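Local structure of SusD-like carbohydrate binding protein (Bacteroides vulgatus, 3LEW) at residues A[300-305]-A[376-381]; A[164-169]-A[483-488]; A[183-188]-A[200-205]; A[273-278]-A[329-334]. The protein probably binds carbohydrate at the outer membrane of the bacterium, as a SusD-family protein thought to take part in nutrient capture. All blocks are in the same frame, centred on the assembly; numbering follows the deposited sequence. Where two conformers were deposited one is given.

Contact 1: A[300-305]-A[376-381]; sequences DYRKEM and RGAKTI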
# COMPACT_ATOMS: atom_id res chain seq x y z
N ASP A 300 13.85 17.77 10.57
CA ASP A 300 13.37 16.82 9.58
C ASP A 300 12.33 17.55 8.77
O ASP A 300 11.36 18.03 9.34
CB ASP A 300 12.73 15.64 10.31
CG ASP A 300 12.25 14.53 9.40
OD1 ASP A 300 11.73 14.76 8.25
OD2 ASP A 300 12.32 13.38 9.89
N TYR A 301 12.53 17.70 7.48
CA TYR A 301 11.63 18.52 6.69
C TYR A 301 10.23 17.93 6.54
O TYR A 301 9.31 18.66 6.19
CB TYR A 301 12.22 18.89 5.33
CG TYR A 301 12.57 17.78 4.36
CD1 TYR A 301 11.60 16.99 3.74
CD2 TYR A 301 13.90 17.56 4.00
CE1 TYR A 301 11.98 16.00 2.80
CE2 TYR A 301 14.27 16.60 3.06
CZ TYR A 301 13.29 15.80 2.48
OH TYR A 301 13.71 14.88 1.53
N ARG A 302 10.06 16.64 6.84
CA ARG A 302 8.73 16.05 6.82
C ARG A 302 7.83 16.63 7.93
O ARG A 302 6.58 16.68 7.76
CB ARG A 302 8.80 14.52 6.88
CG ARG A 302 9.61 13.91 5.71
CD ARG A 302 9.90 12.43 5.91
NE ARG A 302 10.78 12.23 7.08
CZ ARG A 302 11.13 11.04 7.55
NH1 ARG A 302 10.78 9.92 6.90
NH2 ARG A 302 11.91 10.94 8.63
N LYS A 303 8.45 17.05 9.02
CA LYS A 303 7.73 17.55 10.19
C LYS A 303 7.03 18.88 9.83
O LYS A 303 5.93 19.14 10.31
CB LYS A 303 8.68 17.75 11.36
CG LYS A 303 7.99 17.97 12.69
CD LYS A 303 8.98 18.16 13.82
CE LYS A 303 8.30 17.96 15.17
NZ LYS A 303 9.27 18.02 16.29
N GLU A 304 7.64 19.64 8.92
CA GLU A 304 7.16 20.93 8.39
C GLU A 304 5.87 20.78 7.59
O GLU A 304 5.13 21.75 7.39
CB GLU A 304 8.22 21.53 7.42
CG GLU A 304 9.65 21.61 7.98
CD GLU A 304 10.64 22.30 7.03
OE1 GLU A 304 10.30 22.59 5.88
OE2 GLU A 304 11.77 22.53 7.44
N MSE A 305 5.67 19.58 7.04
CA MSE A 305 4.52 19.27 6.17
C MSE A 305 3.24 18.92 6.97
O MSE A 305 2.16 18.71 6.39
CB MSE A 305 4.90 18.13 5.22
CG MSE A 305 6.03 18.58 4.31
SE MSE A 305 6.94 17.12 3.47
CE MSE A 305 5.48 16.27 2.82
N ARG A 376 16.31 12.92 4.87
CA ARG A 376 15.14 13.70 5.26
C ARG A 376 15.44 14.76 6.34
O ARG A 376 14.56 15.55 6.68
CB ARG A 376 14.04 12.78 5.75
CG ARG A 376 13.64 11.68 4.76
CD ARG A 376 13.12 12.20 3.43
NE ARG A 376 12.75 11.10 2.55
CZ ARG A 376 13.07 11.01 1.27
NH1 ARG A 376 13.77 11.96 0.64
NH2 ARG A 376 12.68 9.93 0.59
N GLY A 377 16.65 14.79 6.88
CA GLY A 377 16.96 15.73 7.96
C GLY A 377 16.66 15.23 9.37
O GLY A 377 16.72 15.99 10.32
N ALA A 378 16.35 13.95 9.49
CA ALA A 378 16.09 13.30 10.76
C ALA A 378 17.40 13.00 11.50
O ALA A 378 18.46 12.84 10.89
CB ALA A 378 15.33 12.00 10.52
N LYS A 379 17.32 12.90 12.82
CA LYS A 379 18.48 12.59 13.62
C LYS A 379 18.88 11.14 13.34
O LYS A 379 18.01 10.25 13.33
CB LYS A 379 18.21 12.84 15.10
CG LYS A 379 18.49 14.27 15.51
N THR A 380 20.17 10.92 13.09
CA THR A 380 20.69 9.57 12.88
C THR A 380 20.84 8.81 14.21
O THR A 380 20.91 9.42 15.28
CB THR A 380 21.99 9.60 12.10
OG1 THR A 380 22.92 10.45 12.77
CG2 THR A 380 21.72 10.13 10.68
N ILE A 381 20.86 7.49 14.11
CA ILE A 381 20.97 6.63 15.27
C ILE A 381 22.47 6.48 15.52
O ILE A 381 23.20 6.05 14.62
CB ILE A 381 20.36 5.24 15.04
CG1 ILE A 381 18.85 5.29 14.69
CG2 ILE A 381 20.60 4.31 16.27
CD1 ILE A 381 17.99 6.04 15.67
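A Schellman motif at the C-terminal end of helix 365-376 meets an Asx turn that opens the segment 300-305. Gly-377 leaves the helix with positive phi (88°), a value that suits glycine because a beta carbon would jam against the preceding carbonyl and crowd Asp-300 CA. The carbonyl of Arg-376, just before the glycine, is taken up across the contact: Tyr-301 N donates to Arg-376 O at 3.1 Å, almost along the C=O axis. Asp-300 sets the turn. Its CG stands anti to the backbone N (chi1 -177°), so that OD1 accepts from Arg-302 N on the anti lone pair and from Arg-302 NE, at 2.9 Å, on the syn one. Arg-302 NH2 reaches Asp-300 OD2 at 2.8 Å, completing a side-on, coplanar salt bridge. The guanidinium so held flat lays one face on the aliphatic part of Arg-376, with Arg-302 NE 3.6 Å from Arg-376 CB. An alanine in place of Asp-300 would probably loosen the turn and leave the Arg-302 guanidinium less firmly oriented over Arg-376. Tyr-301 places one ring face over Arg-376 O, while its hydroxyl OH accepts from Arg-376 NH1 at 3.1 Å, somewhat out of the guanidinium plane. The like charges of two arginines this close are probably offset by carboxylates: Glu-401 of helix 387-401 pairs with both, Glu-397 adds a third for Arg-302, after Asp-300 and Glu-401, and Glu-253 a second for Arg-376. Tyr-242 of helix 239-242 touches both arginines, so the contact joins the end of helix 365-376 to helices 239-242 and 387-401, just ahead of strand 306-309.

Contact 2: A[164-169]-A[483-488]; sequences GKPASS and LYKDHP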
# COMPACT_ATOMS: atom_id res chain seq x y z
N GLY A 164 -15.57 -25.60 -7.05
CA GLY A 164 -14.61 -24.72 -6.42
C GLY A 164 -13.23 -25.30 -6.14
O GLY A 164 -13.11 -26.48 -5.86
N LYS A 165 -12.21 -24.45 -6.20
CA LYS A 165 -10.87 -24.80 -5.68
C LYS A 165 -10.69 -24.42 -4.17
O LYS A 165 -10.92 -23.29 -3.81
CB LYS A 165 -9.83 -24.08 -6.50
CG LYS A 165 -8.45 -24.60 -6.33
CD LYS A 165 -7.60 -24.42 -7.61
CE LYS A 165 -6.21 -25.05 -7.47
NZ LYS A 165 -5.52 -24.75 -6.15
N PRO A 166 -10.23 -25.37 -3.33
CA PRO A 166 -10.00 -25.02 -1.92
C PRO A 166 -9.00 -23.90 -1.78
O PRO A 166 -8.04 -23.85 -2.55
CB PRO A 166 -9.45 -26.31 -1.32
CG PRO A 166 -9.95 -27.40 -2.21
CD PRO A 166 -9.89 -26.78 -3.58
N ALA A 167 -9.22 -23.01 -0.81
CA ALA A 167 -8.24 -22.00 -0.49
C ALA A 167 -6.93 -22.70 -0.05
O ALA A 167 -6.96 -23.75 0.61
CB ALA A 167 -8.76 -21.10 0.64
N SER A 168 -5.82 -22.08 -0.42
CA SER A 168 -4.47 -22.43 0.06
C SER A 168 -4.17 -21.66 1.33
O SER A 168 -4.88 -20.73 1.64
CB SER A 168 -3.44 -22.08 -1.00
OG SER A 168 -3.64 -22.90 -2.13
N SER A 169 -3.09 -22.03 2.01
CA SER A 169 -2.70 -21.40 3.28
C SER A 169 -1.89 -20.16 3.01
O SER A 169 -1.38 -19.94 1.89
CB SER A 169 -1.82 -22.29 4.12
OG SER A 169 -0.56 -22.52 3.48
N LEU A 483 -14.24 -24.37 -0.65
CA LEU A 483 -13.38 -23.29 -0.21
C LEU A 483 -12.52 -23.64 1.01
O LEU A 483 -11.32 -23.36 1.02
CB LEU A 483 -14.25 -22.07 0.09
CG LEU A 483 -13.57 -20.78 0.48
CD1 LEU A 483 -12.58 -20.30 -0.58
CD2 LEU A 483 -14.68 -19.73 0.78
N TYR A 484 -13.15 -24.23 2.05
CA TYR A 484 -12.49 -24.47 3.33
C TYR A 484 -12.15 -25.93 3.54
O TYR A 484 -11.99 -26.39 4.68
CB TYR A 484 -13.39 -23.98 4.49
CG TYR A 484 -13.65 -22.50 4.45
CD1 TYR A 484 -12.60 -21.61 4.57
CD2 TYR A 484 -14.93 -21.98 4.24
CE1 TYR A 484 -12.81 -20.22 4.52
CE2 TYR A 484 -15.16 -20.59 4.18
CZ TYR A 484 -14.10 -19.73 4.31
OH TYR A 484 -14.32 -18.35 4.27
N LYS A 485 -12.07 -26.68 2.45
CA LYS A 485 -11.80 -28.10 2.55
C LYS A 485 -10.43 -28.44 3.16
O LYS A 485 -10.35 -29.39 3.98
CB LYS A 485 -11.90 -28.74 1.17
CG LYS A 485 -11.88 -30.25 1.20
CD LYS A 485 -11.84 -30.80 -0.24
CE LYS A 485 -11.77 -32.33 -0.27
NZ LYS A 485 -11.48 -32.84 -1.66
N ASP A 486 -9.39 -27.73 2.77
CA ASP A 486 -8.02 -28.04 3.19
C ASP A 486 -7.62 -27.24 4.44
O ASP A 486 -6.84 -27.73 5.27
CB ASP A 486 -7.03 -27.80 2.06
CG ASP A 486 -7.22 -28.75 0.90
OD1 ASP A 486 -7.76 -29.85 1.09
OD2 ASP A 486 -6.83 -28.38 -0.21
N HIS A 487 -8.12 -26.01 4.54
CA HIS A 487 -7.80 -25.10 5.65
C HIS A 487 -9.10 -24.47 6.12
O HIS A 487 -9.77 -23.79 5.35
CB HIS A 487 -6.81 -24.05 5.18
CG HIS A 487 -5.55 -24.65 4.62
ND1 HIS A 487 -4.63 -25.31 5.41
CD2 HIS A 487 -5.11 -24.76 3.34
CE1 HIS A 487 -3.66 -25.79 4.64
NE2 HIS A 487 -3.93 -25.47 3.38
N PRO A 488 -9.46 -24.67 7.39
CA PRO A 488 -10.75 -24.19 7.83
C PRO A 488 -10.85 -22.67 8.02
O PRO A 488 -9.87 -21.99 8.29
CB PRO A 488 -10.93 -24.85 9.20
CG PRO A 488 -9.51 -25.02 9.70
CD PRO A 488 -8.78 -25.46 8.44
O HOH W 1 -9.16 -24.89 1.95
O HOH W 2 -5.60 -26.13 -0.73
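Near the antiparallel sheet of 147-149 and 168-169, the loop after helix 474-479 packs against the short strand 168-169 and the start of helix 170-187, joining parts of the chain far apart in sequence. His-487, with CG anti to its carbonyl carbon (chi1 -57°), turns one ring face to Ser-169: Ser-169 CB lies 4.0 Å from the centroid of the His-487 ring, a CH-pi contact close to the ring normal. The same ring presents its edge to a carbonyl, bringing His-487 CD2 to 3.4 Å from Ala-167 O. A flat, polarised ring suits this corner: its face takes a methylene, its C-H edge an oxygen. An alanine at His-487 would remove the ring face under Ser-169 CB and the C-H edge at Ala-167 O, and would probably loosen the loop over the N-terminus of helix 170-187, where Ser-169 is the N-cap. Pro-166 lies alongside the start of the Lys-485 side chain, both pointing the same way, and is crossed obliquely by Asp-486, whose OD2 comes within 3.5 Å of Pro-166 CB. The small Ala-167 fits between backbone and side chain of Leu-483, whose CG is anti to the backbone N (chi1 -176°) and whose CD1 reaches back to 4.1 Å from Ala-167 CB. A direct hydrogen bond ties the segments: Ala-167 N donates to Leu-483 O at 2.8 Å, in the carbonyl plane on a lone pair. One water donates to Ala-167 O and Leu-483 O and accepts from His-487 N. A second water donates to Ala-167 O and, at 2.6 Å, to Asp-486 OD2.

Contact 3: A[183-188]-A[200-205]; sequences EALELI and IDNEVV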
# COMPACT_ATOMS: atom_id res chain seq x y z
N GLU A 183 10.52 -16.36 -10.98
CA GLU A 183 10.46 -16.75 -12.41
C GLU A 183 10.50 -15.53 -13.35
O GLU A 183 11.18 -15.55 -14.37
CB GLU A 183 9.20 -17.56 -12.67
CG GLU A 183 9.36 -18.96 -12.19
CD GLU A 183 8.18 -19.90 -12.49
OE1 GLU A 183 7.20 -19.49 -13.18
OE2 GLU A 183 8.26 -21.08 -12.01
N ALA A 184 9.76 -14.48 -12.97
CA ALA A 184 9.80 -13.20 -13.70
C ALA A 184 11.19 -12.59 -13.73
O ALA A 184 11.61 -12.04 -14.76
CB ALA A 184 8.81 -12.23 -13.11
N LEU A 185 11.88 -12.63 -12.60
CA LEU A 185 13.23 -12.06 -12.54
C LEU A 185 14.18 -12.69 -13.56
O LEU A 185 15.02 -12.01 -14.12
CB LEU A 185 13.82 -12.19 -11.14
CG LEU A 185 15.10 -11.40 -10.86
CD1 LEU A 185 14.80 -9.94 -10.85
CD2 LEU A 185 15.69 -11.85 -9.49
N GLU A 186 14.08 -13.99 -13.76
CA GLU A 186 14.91 -14.69 -14.74
C GLU A 186 14.53 -14.36 -16.19
O GLU A 186 15.37 -14.39 -17.09
CB GLU A 186 14.80 -16.20 -14.49
CG GLU A 186 15.65 -17.09 -15.41
CD GLU A 186 17.16 -16.99 -15.17
OE1 GLU A 186 17.61 -16.28 -14.24
OE2 GLU A 186 17.91 -17.64 -15.94
N LEU A 187 13.26 -14.09 -16.41
CA LEU A 187 12.71 -13.86 -17.75
C LEU A 187 12.89 -12.43 -18.26
O LEU A 187 13.08 -12.24 -19.45
CB LEU A 187 11.22 -14.21 -17.79
CG LEU A 187 10.89 -15.71 -17.80
CD1 LEU A 187 9.42 -15.98 -17.40
CD2 LEU A 187 11.23 -16.32 -19.19
N ILE A 188 12.82 -11.43 -17.38
CA ILE A 188 12.97 -10.05 -17.84
C ILE A 188 14.45 -9.65 -17.78
O ILE A 188 15.02 -9.54 -16.73
CB ILE A 188 12.09 -9.09 -17.04
CG1 ILE A 188 10.62 -9.55 -17.03
CG2 ILE A 188 12.21 -7.63 -17.59
CD1 ILE A 188 9.66 -8.72 -16.08
N ILE A 200 6.48 -3.10 -15.72
CA ILE A 200 7.36 -3.89 -14.88
C ILE A 200 8.66 -4.23 -15.63
O ILE A 200 8.65 -4.90 -16.65
CB ILE A 200 6.63 -5.21 -14.45
CG1 ILE A 200 5.34 -4.89 -13.71
CG2 ILE A 200 7.57 -6.12 -13.67
CD1 ILE A 200 4.56 -6.13 -13.30
N ASP A 201 9.80 -3.81 -15.09
CA ASP A 201 11.10 -4.17 -15.62
C ASP A 201 11.86 -4.92 -14.52
O ASP A 201 11.27 -5.32 -13.51
CB ASP A 201 11.88 -2.96 -16.16
CG ASP A 201 12.29 -1.98 -15.09
OD1 ASP A 201 11.91 -2.20 -13.90
OD2 ASP A 201 12.95 -0.94 -15.43
N ASN A 202 13.13 -5.20 -14.77
CA ASN A 202 13.95 -5.95 -13.80
C ASN A 202 13.94 -5.26 -12.44
O ASN A 202 13.78 -5.94 -11.45
CB ASN A 202 15.36 -6.19 -14.36
CG ASN A 202 16.21 -7.16 -13.47
OD1 ASN A 202 16.23 -8.39 -13.69
ND2 ASN A 202 16.88 -6.62 -12.51
N GLU A 203 14.13 -3.95 -12.39
CA GLU A 203 14.13 -3.23 -11.11
C GLU A 203 12.81 -3.37 -10.34
O GLU A 203 12.80 -3.57 -9.12
CB GLU A 203 14.48 -1.75 -11.34
CG GLU A 203 14.44 -0.96 -10.05
CD GLU A 203 14.83 0.49 -10.19
OE1 GLU A 203 15.05 0.95 -11.32
OE2 GLU A 203 14.92 1.16 -9.16
N VAL A 204 11.69 -3.24 -11.05
CA VAL A 204 10.37 -3.39 -10.44
C VAL A 204 10.24 -4.78 -9.84
O VAL A 204 9.83 -4.92 -8.69
CB VAL A 204 9.19 -3.07 -11.38
CG1 VAL A 204 7.81 -3.32 -10.68
CG2 VAL A 204 9.26 -1.61 -11.91
N VAL A 205 10.64 -5.82 -10.60
CA VAL A 205 10.59 -7.19 -10.06
C VAL A 205 11.45 -7.33 -8.77
O VAL A 205 10.99 -7.91 -7.79
CB VAL A 205 11.00 -8.22 -11.11
CG1 VAL A 205 10.99 -9.64 -10.49
CG2 VAL A 205 10.02 -8.18 -12.34
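Helix 170-187 ends inside the segment 183-188, where Ile-188 is the first residue to depart from helical angles, and helix 202-215 starts inside 200-205. The backbones come nearest at two places, with Ile-188 CA 5.8 Å from Asn-202 CA and Leu-185 CA 6.1 Å from Val-205 CA. Asp-201 is the N-cap of the second helix: its OD1 accepts from Val-204 N at 3.0 Å, met nearly along the C-O axis, and its OD2 is salt-bridged to Arg-194. These are consecutive helices packed as an antiparallel hairpin, in keeping with the TPR-like helical pairs of SusD proteins. Branched aliphatic side chains make most of the apolar contacts. Val-205, CG1 anti to the backbone N (chi1 178°), divides its methyls: CG1 meets Leu-185 CD1 at 3.8 Å, and CG2 meets Ile-188 CD1 at 3.8 Å. Leu-185 gets there with its CG likewise anti to N, crossing Val-205 obliquely, while Ala-184, with only a methyl, meets Val-205 CG1 and allows the close approach of the backbones. From Ile-188, CD1 also reaches Ile-200 CG2 at 4.1 Å, and CG2 rests on the backbone at Asn-202 N. Beyond this pair, Ala-123 of helix 111-135 touches both Ala-184 and Ile-200.

Contact 4: A[273-278]-A[329-334]; sequences YLDTTT and FRFRDI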
# COMPACT_ATOMS: atom_id res chain seq x y z
N TYR A 273 -9.67 12.24 -1.12
CA TYR A 273 -9.48 11.71 0.25
C TYR A 273 -8.12 12.15 0.81
O TYR A 273 -8.01 12.63 1.97
CB TYR A 273 -9.63 10.17 0.26
CG TYR A 273 -10.91 9.71 -0.43
CD1 TYR A 273 -12.14 10.07 0.08
CD2 TYR A 273 -10.88 8.93 -1.60
CE1 TYR A 273 -13.32 9.73 -0.54
CE2 TYR A 273 -12.05 8.58 -2.24
CZ TYR A 273 -13.27 8.98 -1.73
OH TYR A 273 -14.46 8.64 -2.34
N LEU A 274 -7.08 11.99 -0.00
CA LEU A 274 -5.68 12.21 0.44
C LEU A 274 -5.25 13.67 0.51
O LEU A 274 -4.37 14.01 1.29
CB LEU A 274 -4.70 11.48 -0.45
CG LEU A 274 -4.77 9.97 -0.53
CD1 LEU A 274 -3.78 9.47 -1.53
CD2 LEU A 274 -4.51 9.39 0.88
N ASP A 275 -5.84 14.52 -0.33
CA ASP A 275 -5.47 15.93 -0.37
C ASP A 275 -6.35 16.65 0.62
O ASP A 275 -7.57 16.76 0.42
CB ASP A 275 -5.65 16.48 -1.80
CG ASP A 275 -5.21 17.91 -1.94
OD1 ASP A 275 -5.23 18.66 -0.94
OD2 ASP A 275 -4.92 18.32 -3.09
N THR A 276 -5.73 17.11 1.70
CA THR A 276 -6.43 17.78 2.80
C THR A 276 -6.12 19.27 2.81
O THR A 276 -6.45 19.98 3.78
CB THR A 276 -6.06 17.16 4.15
OG1 THR A 276 -4.62 17.21 4.35
CG2 THR A 276 -6.54 15.69 4.21
N THR A 277 -5.46 19.74 1.76
CA THR A 277 -4.99 21.13 1.71
C THR A 277 -5.38 21.97 0.48
O THR A 277 -5.44 23.21 0.57
CB THR A 277 -3.46 21.23 1.94
OG1 THR A 277 -2.76 20.60 0.86
CG2 THR A 277 -3.03 20.65 3.30
N THR A 278 -5.59 21.34 -0.69
CA THR A 278 -5.97 22.10 -1.88
C THR A 278 -7.45 22.52 -1.87
O THR A 278 -8.34 21.68 -1.72
CB THR A 278 -5.72 21.31 -3.19
OG1 THR A 278 -4.38 20.79 -3.17
CG2 THR A 278 -5.93 22.20 -4.43
N PHE A 329 0.35 14.78 -0.03
CA PHE A 329 -0.39 14.44 -1.24
C PHE A 329 -1.26 15.64 -1.65
O PHE A 329 -2.07 16.14 -0.84
CB PHE A 329 -1.32 13.27 -1.02
CG PHE A 329 -0.62 12.00 -0.72
CD1 PHE A 329 -0.18 11.20 -1.73
CD2 PHE A 329 -0.43 11.60 0.60
CE1 PHE A 329 0.48 10.00 -1.47
CE2 PHE A 329 0.19 10.41 0.89
CZ PHE A 329 0.65 9.60 -0.18
N ARG A 330 -1.02 16.14 -2.86
CA ARG A 330 -1.88 17.15 -3.45
C ARG A 330 -2.21 16.85 -4.88
O ARG A 330 -1.40 16.34 -5.58
CB ARG A 330 -1.23 18.52 -3.36
CG ARG A 330 -0.80 18.89 -1.97
CD ARG A 330 -0.23 20.31 -1.87
NE ARG A 330 0.84 20.66 -2.80
CZ ARG A 330 2.13 20.35 -2.62
NH1 ARG A 330 2.52 19.66 -1.54
NH2 ARG A 330 3.03 20.75 -3.49
N PHE A 331 -3.42 17.20 -5.32
CA PHE A 331 -3.74 17.13 -6.73
C PHE A 331 -2.67 17.84 -7.56
O PHE A 331 -2.17 18.91 -7.20
CB PHE A 331 -5.10 17.82 -7.02
CG PHE A 331 -6.32 16.93 -6.81
CD1 PHE A 331 -6.72 16.05 -7.80
CD2 PHE A 331 -7.08 16.99 -5.62
CE1 PHE A 331 -7.83 15.26 -7.63
CE2 PHE A 331 -8.17 16.19 -5.45
CZ PHE A 331 -8.57 15.35 -6.46
N ARG A 332 -2.31 17.23 -8.67
CA ARG A 332 -1.42 17.86 -9.65
C ARG A 332 -2.15 18.92 -10.44
O ARG A 332 -1.68 20.05 -10.58
CB ARG A 332 -0.78 16.82 -10.56
CG ARG A 332 0.23 17.43 -11.51
CD ARG A 332 0.90 16.38 -12.34
NE ARG A 332 0.04 15.94 -13.47
CZ ARG A 332 -0.48 14.73 -13.61
NH1 ARG A 332 -0.32 13.81 -12.71
NH2 ARG A 332 -1.18 14.42 -14.68
N ASP A 333 -3.35 18.57 -10.92
CA ASP A 333 -4.19 19.47 -11.70
C ASP A 333 -5.54 19.49 -11.00
O ASP A 333 -6.29 18.53 -11.09
CB ASP A 333 -4.29 18.94 -13.15
CG ASP A 333 -5.13 19.82 -14.06
OD1 ASP A 333 -5.92 20.66 -13.54
OD2 ASP A 333 -5.00 19.64 -15.31
N ILE A 334 -5.84 20.55 -10.25
CA ILE A 334 -7.05 20.53 -9.41
C ILE A 334 -8.32 20.77 -10.26
O ILE A 334 -9.34 20.13 -10.05
CB ILE A 334 -6.96 21.52 -8.24
CG1 ILE A 334 -8.18 21.40 -7.32
CG2 ILE A 334 -6.83 22.94 -8.78
CD1 ILE A 334 -8.42 20.02 -6.74
O HOH W 3 -1.73 14.49 2.35
O HOH W 4 -2.69 17.73 1.31
O HOH W 5 -2.96 21.06 -5.58
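Asp-275 holds its CG anti to the backbone N (chi1 -177°), which places the carboxylate between the following turn of its own chain and the segment 329-334. The result is an Asx turn and Asx motif that ties the end of helix 271-274 to the loop between strands 321-326 and 341-345. Asp-275 OD1 accepts from Thr-277 N. Thr-278 N donates to Asp-275 OD1 at 2.7 Å, on the syn lone pair. Thr-278 OG1, set beside its own N (chi1 -50°), gives its proton to Asp-275 OD2 at 2.5 Å, while Phe-331 N donates to the same OD2 at 2.9 Å from above the carboxylate plane. Four bonds grip a buried carboxylate and would probably favour its ionised form; aspartate is short enough to serve both its own turn and the neighbouring chain. Leu-274 and Phe-329 lie side by side, and Leu-274 CD1 sits over one face of the Phe-329 ring, 4.2 Å from its centroid. The methyl of Thr-278 meets Ile-334 tip to tip, CG2 to CG1 at 3.7 Å. Arg-330 passes its methylenes by Thr-277 and takes its guanidinium away to the carbonyls of Lys-243 and Ser-327. Waters complete the joint: one accepts from Thr-276 N and Thr-277 OG1 and donates to Phe-329 O, and another donates to Thr-278 OG1 and, at 2.8 Å, to Phe-331 O.

Contacts 1 and 4 are neighbours, their centres about 22 Å apart and their nearest atoms about 6 Å, and their segments alternate along the chain. Lys-243 lies by both, pairing with Glu-304 and giving its carbonyl to Arg-330; Ser-327 likewise meets Met-305 and Arg-330. Contact 2 stands on the other side of the chain's centre, about 47 Å from contact 1 between centres, and closes a long loop that holds the other three. Helix 170-187 runs from contact 2 to contact 3, whose centres are about 30 Å apart. Pentaethylene glycol molecules, probably from the crystallisation liquor, lie about 4 Å from Gly-377 and about 3 Å from the side chain of Asn-202; neither position establishes a sugar site.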